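Local coordinates for designed protein (Trypanosoma brucei, PDB 6IEV), which is a designed protein of the thioredoxin fold, apparently used to study how side-chain hydrophobicity affects stability at high temperature, at residues R116-L119 with D120-A124; R61-A64 with E65-D69. One frame throughout, in Å; residues are numbered along the deposited sequence.

Contact 1. Residues R116-L119 with D120-A124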
ATOM      1  N   ARG A 116      -7.261  -2.234   9.333  1.00 44.55           N
ATOM      2  CA  ARG A 116      -6.519  -1.260   8.530  1.00 42.38           C
ATOM      3  C   ARG A 116      -7.073   0.152   8.717  1.00 41.88           C
ATOM      4  O   ARG A 116      -6.307   1.113   8.872  1.00 43.40           O
ATOM      5  CB  ARG A 116      -6.526  -1.675   7.062  1.00 36.21           C
ATOM      6  CG  ARG A 116      -5.545  -0.859   6.234  1.00 44.33           C
ATOM      7  CD  ARG A 116      -5.400  -1.436   4.853  1.00 48.85           C
ATOM      8  NE  ARG A 116      -4.441  -0.665   4.063  1.00 55.59           N
ATOM      9  CZ  ARG A 116      -3.922  -1.070   2.907  1.00 55.00           C
ATOM     10  NH1 ARG A 116      -4.253  -2.246   2.393  1.00 57.88           N
ATOM     11  NH2 ARG A 116      -3.066  -0.289   2.264  1.00 52.76           N
ATOM     12  N   VAL A 117      -8.402   0.297   8.723  1.00 47.54           N
ATOM     13  CA  VAL A 117      -9.005   1.616   8.930  1.00 41.59           C
ATOM     14  C   VAL A 117      -8.593   2.182  10.278  1.00 44.37           C
ATOM     15  O   VAL A 117      -8.187   3.346  10.391  1.00 48.02           O
ATOM     16  CB  VAL A 117     -10.534   1.534   8.799  1.00 49.35           C
ATOM     17  CG1 VAL A 117     -11.154   2.851   9.189  1.00 51.19           C
ATOM     18  CG2 VAL A 117     -10.922   1.146   7.382  1.00 55.92           C
ATOM     19  N   THR A 118      -8.677   1.356  11.322  1.00 50.67           N
ATOM     20  CA  THR A 118      -8.302   1.806  12.658  1.00 41.10           C
ATOM     21  C   THR A 118      -6.844   2.227  12.700  1.00 45.39           C
ATOM     22  O   THR A 118      -6.492   3.248  13.309  1.00 47.31           O
ATOM     23  CB  THR A 118      -8.541   0.683  13.671  1.00 46.33           C
ATOM     24  OG1 THR A 118      -9.896   0.235  13.581  1.00 48.20           O
ATOM     25  CG2 THR A 118      -8.224   1.158  15.086  1.00 40.91           C
ATOM     26  N   LEU A 119      -5.975   1.433  12.069  1.00 44.07           N
ATOM     27  CA  LEU A 119      -4.553   1.746  12.067  1.00 42.20           C
ATOM     28  C   LEU A 119      -4.290   3.048  11.329  1.00 41.41           C
ATOM     29  O   LEU A 119      -3.509   3.885  11.796  1.00 41.35           O
ATOM     30  CB  LEU A 119      -3.766   0.587  11.448  1.00 48.33           C
ATOM     31  CG  LEU A 119      -2.279   0.873  11.237  1.00 49.27           C
ATOM     32  CD1 LEU A 119      -1.625   1.237  12.565  1.00 44.42           C
ATOM     33  CD2 LEU A 119      -1.579  -0.293  10.527  1.00 46.83           C
ATOM     34  N   ASP A 120      -4.960   3.255  10.189  1.00 42.53           N
ATOM     35  CA  ASP A 120      -4.769   4.498   9.439  1.00 38.94           C
ATOM     36  C   ASP A 120      -5.158   5.708  10.282  1.00 38.09           C
ATOM     37  O   ASP A 120      -4.451   6.726  10.297  1.00 41.44           O
ATOM     38  CB  ASP A 120      -5.592   4.462   8.148  1.00 44.66           C
ATOM     39  CG  ASP A 120      -4.945   3.629   7.059  1.00 53.10           C
ATOM     40  OD1 ASP A 120      -3.703   3.493   7.072  1.00 68.42           O
ATOM     41  OD2 ASP A 120      -5.681   3.130   6.181  1.00 57.31           O
ATOM     42  N   GLU A 121      -6.253   5.587  11.029  1.00 39.70           N
ATOM     43  CA  GLU A 121      -6.711   6.669  11.889  1.00 48.72           C
ATOM     44  C   GLU A 121      -5.739   6.916  13.039  1.00 48.36           C
ATOM     45  O   GLU A 121      -5.563   8.062  13.472  1.00 50.01           O
ATOM     46  CB  GLU A 121      -8.102   6.310  12.402  1.00 56.79           C
ATOM     47  CG  GLU A 121      -8.888   7.405  13.062  1.00 78.17           C
ATOM     48  CD  GLU A 121      -9.780   6.859  14.164  1.00105.88           C
ATOM     49  OE1 GLU A 121     -10.701   7.588  14.591  1.00112.85           O
ATOM     50  OE2 GLU A 121      -9.549   5.712  14.621  1.00118.90           O
ATOM     51  N   LEU A 122      -5.063   5.869  13.523  1.00 47.60           N
ATOM     52  CA  LEU A 122      -4.043   6.087  14.543  1.00 44.33           C
ATOM     53  C   LEU A 122      -2.822   6.790  13.976  1.00 41.31           C
ATOM     54  O   LEU A 122      -2.217   7.616  14.664  1.00 45.27           O
ATOM     55  CB  LEU A 122      -3.651   4.763  15.190  1.00 50.27           C
ATOM     56  CG  LEU A 122      -4.810   4.285  16.057  1.00 54.99           C
ATOM     57  CD1 LEU A 122      -4.763   2.793  16.257  1.00 65.45           C
ATOM     58  CD2 LEU A 122      -4.790   5.030  17.378  1.00 43.51           C
ATOM     59  N   LEU A 123      -2.444   6.483  12.731  1.00 44.17           N
ATOM     60  CA  LEU A 123      -1.310   7.175  12.120  1.00 48.10           C
ATOM     61  C   LEU A 123      -1.655   8.596  11.706  1.00 43.54           C
ATOM     62  O   LEU A 123      -0.746   9.406  11.531  1.00 43.13           O
ATOM     63  CB  LEU A 123      -0.830   6.428  10.876  1.00 49.07           C
ATOM     64  CG  LEU A 123      -0.377   4.989  11.116  1.00 53.28           C
ATOM     65  CD1 LEU A 123       0.003   4.330   9.802  1.00 53.03           C
ATOM     66  CD2 LEU A 123       0.786   5.006  12.089  1.00 44.04           C
ATOM     67  N   ALA A 124      -2.935   8.938  11.637  1.00 43.35           N
ATOM     68  CA  ALA A 124      -3.334  10.274  11.236  1.00 44.22           C
ATOM     69  C   ALA A 124      -3.167  11.251  12.394  1.00 49.09           C
ATOM     70  O   ALA A 124      -2.907  10.866  13.532  1.00 51.95           O
ATOM     71  CB  ALA A 124      -4.783  10.261  10.750  1.00 40.75           C
TER
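L119 and L123, one helical turn apart, lie on the inward side of this contact: CD1 of L119 lies 4.2 Å from CG of L123, and both side chains turn inward, the buried L119 onto L63 and L123 onto F67. The anti first torsion of L119 (chi1 173°) carries its CG to the carbonyl side of its own residue, from where CD1 reaches forward to the next turn. Beneath the side chains run four i to i+4 backbone bonds, from D120 N to R116 O (2.9 Å, N-H...O angle 162°) through to L123 N and L119 O. The stretch is the end of the C-terminal helix 112-123 of the thioredoxin fold, packed beside helix 53-66 on one side of the central sheet; helical phi and psi are lost at A124. On the flank facing strand 102-108, T118 and L122 run alongside each other in the same direction, with CG2 of T118 4.0 Å from CD1 of L122, while T118 OG1 turns back to bond the carbonyl of K114. D120 is buried too, against F67, and comes close to R116 without forming a salt bridge: NE of R116 stands 4.5 Å from OD2 of D120, their flat groups 57° apart. The extended arginine is drawn instead into salt bridges with D111 and D113 of the second subunit. The loose side belongs to V117 and E121, which face solvent, linked through the bond from E121 N to V117 O.

Contact 2. Residues R61-A64 with E65-D69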
ATOM      1  N   ARG A  61      -0.025 -10.105   6.831  1.00 54.77           N
ATOM      2  CA  ARG A  61       1.222 -10.091   6.091  1.00 52.11           C
ATOM      3  C   ARG A  61       1.287  -8.908   5.106  1.00 50.25           C
ATOM      4  O   ARG A  61       2.298  -8.196   5.036  1.00 43.78           O
ATOM      5  CB  ARG A  61       1.378 -11.407   5.344  1.00 59.81           C
ATOM      6  CG  ARG A  61       2.616 -11.361   4.569  1.00 68.18           C
ATOM      7  CD  ARG A  61       2.841 -12.579   3.775  1.00 72.99           C
ATOM      8  NE  ARG A  61       1.551 -13.243   3.635  1.00 92.51           N
ATOM      9  CZ  ARG A  61       1.038 -13.745   2.510  1.00101.35           C
ATOM     10  NH1 ARG A  61       1.575 -13.448   1.300  1.00102.92           N
ATOM     11  NH2 ARG A  61      -0.136 -14.365   2.550  1.00101.94           N
ATOM     12  N   LYS A  62       0.223  -8.685   4.322  1.00 55.40           N
ATOM     13  CA  LYS A  62       0.244  -7.549   3.392  1.00 60.84           C
ATOM     14  C   LYS A  62       0.343  -6.236   4.138  1.00 56.21           C
ATOM     15  O   LYS A  62       1.005  -5.297   3.686  1.00 62.85           O
ATOM     16  CB  LYS A  62      -0.985  -7.526   2.485  1.00 66.67           C
ATOM     17  CG  LYS A  62      -0.657  -7.080   1.034  1.00 77.03           C
ATOM     18  CD  LYS A  62      -0.864  -5.582   0.795  1.00 76.34           C
ATOM     19  CE  LYS A  62      -0.939  -5.248  -0.701  1.00 76.02           C
ATOM     20  NZ  LYS A  62       0.409  -5.194  -1.354  1.00 76.36           N
ATOM     21  N   LEU A  63      -0.318  -6.145   5.281  1.00 50.81           N
ATOM     22  CA  LEU A  63      -0.283  -4.892   6.009  1.00 47.25           C
ATOM     23  C   LEU A  63       1.121  -4.595   6.521  1.00 57.14           C
ATOM     24  O   LEU A  63       1.487  -3.426   6.676  1.00 62.35           O
ATOM     25  CB  LEU A  63      -1.318  -4.946   7.133  1.00 51.95           C
ATOM     26  CG  LEU A  63      -1.560  -3.723   8.003  1.00 63.31           C
ATOM     27  CD1 LEU A  63      -2.986  -3.786   8.500  1.00 69.19           C
ATOM     28  CD2 LEU A  63      -0.598  -3.703   9.176  1.00 73.66           C
ATOM     29  N   ALA A  64       1.924  -5.629   6.788  1.00 59.92           N
ATOM     30  CA  ALA A  64       3.305  -5.362   7.178  1.00 59.11           C
ATOM     31  C   ALA A  64       4.124  -4.904   5.982  1.00 58.14           C
ATOM     32  O   ALA A  64       5.087  -4.139   6.135  1.00 49.91           O
ATOM     33  CB  ALA A  64       3.941  -6.612   7.793  1.00 60.53           C
ATOM     34  N   GLU A  65       3.766  -5.387   4.790  1.00 58.04           N
ATOM     35  CA  GLU A  65       4.493  -5.007   3.587  1.00 41.97           C
ATOM     36  C   GLU A  65       4.228  -3.555   3.220  1.00 47.78           C
ATOM     37  O   GLU A  65       5.151  -2.829   2.842  1.00 55.66           O
ATOM     38  CB  GLU A  65       4.097  -5.932   2.434  1.00 43.69           C
ATOM     39  CG  GLU A  65       4.428  -7.409   2.665  1.00 49.38           C
ATOM     40  CD  GLU A  65       3.931  -8.319   1.543  1.00 68.18           C
ATOM     41  OE1 GLU A  65       4.268  -9.522   1.553  1.00 75.94           O
ATOM     42  OE2 GLU A  65       3.208  -7.836   0.649  1.00 77.69           O
ATOM     43  N   VAL A  66       2.983  -3.099   3.385  1.00 52.11           N
ATOM     44  CA  VAL A  66       2.583  -1.754   2.978  1.00 51.47           C
ATOM     45  C   VAL A  66       2.816  -0.715   4.060  1.00 53.89           C
ATOM     46  O   VAL A  66       2.757   0.491   3.779  1.00 61.87           O
ATOM     47  CB  VAL A  66       1.108  -1.857   2.537  1.00 50.00           C
ATOM     48  CG1 VAL A  66       0.380  -0.547   2.650  1.00 58.48           C
ATOM     49  CG2 VAL A  66       1.038  -2.395   1.134  1.00 46.13           C
ATOM     50  N   PHE A  67       3.181  -1.131   5.262  1.00 52.04           N
ATOM     51  CA  PHE A  67       3.423  -0.198   6.347  1.00 53.98           C
ATOM     52  C   PHE A  67       4.837  -0.393   6.858  1.00 68.49           C
ATOM     53  O   PHE A  67       5.160  -1.454   7.419  1.00 64.51           O
ATOM     54  CB  PHE A  67       2.401  -0.372   7.469  1.00 45.70           C
ATOM     55  CG  PHE A  67       1.066   0.241   7.153  1.00 46.11           C
ATOM     56  CD1 PHE A  67       0.850   1.587   7.344  1.00 61.96           C
ATOM     57  CD2 PHE A  67       0.040  -0.528   6.627  1.00 40.55           C
ATOM     58  CE1 PHE A  67      -0.371   2.149   7.042  1.00 66.25           C
ATOM     59  CE2 PHE A  67      -1.182   0.028   6.328  1.00 45.12           C
ATOM     60  CZ  PHE A  67      -1.388   1.362   6.536  1.00 54.83           C
ATOM     61  N   PRO A  68       5.672   0.586   6.709  1.00 76.52           N
ATOM     62  CA  PRO A  68       7.100   0.385   6.944  1.00 74.02           C
ATOM     63  C   PRO A  68       7.419   0.234   8.417  1.00 61.67           C
ATOM     64  O   PRO A  68       8.166  -0.666   8.816  1.00 62.45           O
ATOM     65  CB  PRO A  68       7.728   1.655   6.353  1.00 80.74           C
ATOM     66  CG  PRO A  68       6.621   2.720   6.434  1.00 81.66           C
ATOM     67  CD  PRO A  68       5.299   2.013   6.663  1.00 82.39           C
ATOM     68  N   ASP A  69       6.879   1.144   9.229  1.00 52.96           N
ATOM     69  CA  ASP A  69       7.202   1.214  10.646  1.00 65.03           C
ATOM     70  C   ASP A  69       6.254   0.396  11.509  1.00 57.64           C
ATOM     71  O   ASP A  69       6.094   0.693  12.703  1.00 60.14           O
ATOM     72  CB  ASP A  69       7.201   2.677  11.090  1.00 82.11           C
ATOM     73  CG  ASP A  69       8.297   3.487  10.423  1.00 92.57           C
ATOM     74  OD1 ASP A  69       8.161   3.818   9.221  1.00 96.26           O
ATOM     75  OD2 ASP A  69       9.300   3.789  11.108  1.00 96.31           O
TER
HETATM   76  O   HOH W   1       2.504 -11.129  -0.328  1.00 72.17           O
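L63 meets F67 where the last turns of helix 53-66 lead into the following loop, with the branch carbon CG of the leucine 3.8 Å from CD2 of the ring as the two side chains slant past each other. The carbonyl oxygen of L63 lies at the ring edge, in its plane, 3.2 Å from CD2 of F67, and also receives a weak hydrogen bond from F67 N (N-H...O angle 120°). On the adjoining face the bent chain of K62 lays its CD 3.7 Å from CG2 of V66. E65 extends outward across K62 at about a right angle and alongside R61, its chi1 of -62° placing CG over the carbonyl oxygen of R61. One water joins E65 and R61, donating to OE1 of E65 and accepting a weak bond from NH1 of R61, each at 3.0 Å. These residues belong to helix 53-66 and the loop after it, the helix being the crossover of the beta-alpha-beta unit formed with strands 40-46 and 70-76. Behind the first shell, backbone bonds from E65 N to R61 O and from V66 N to K62 O hold the turn. Farther out, V70 and T72 of strand 70-76 back L63, and helix 112-123 covers the F67 ring through D120.

Contacts 1 and 2 lie in the later turns of two neighbouring helices, 112-123 and 53-66, and they meet directly. The seam between them is mixed: leucines meet on one part, while on another the guanidinium of R116 lies against V66 and a carboxylate against the aromatic ring. Contact 2 is the more buried, with four of its seven touching residues buried against two of eight in contact 1, and it alone belongs to a beta-alpha-beta unit. Their polar sides also differ: in contact 1 the arginine pairs across a subunit boundary, whereas in contact 2 a water bridges arginine and glutamate within the helix. Both contacts reach the second subunit; contact 2 also touches the third.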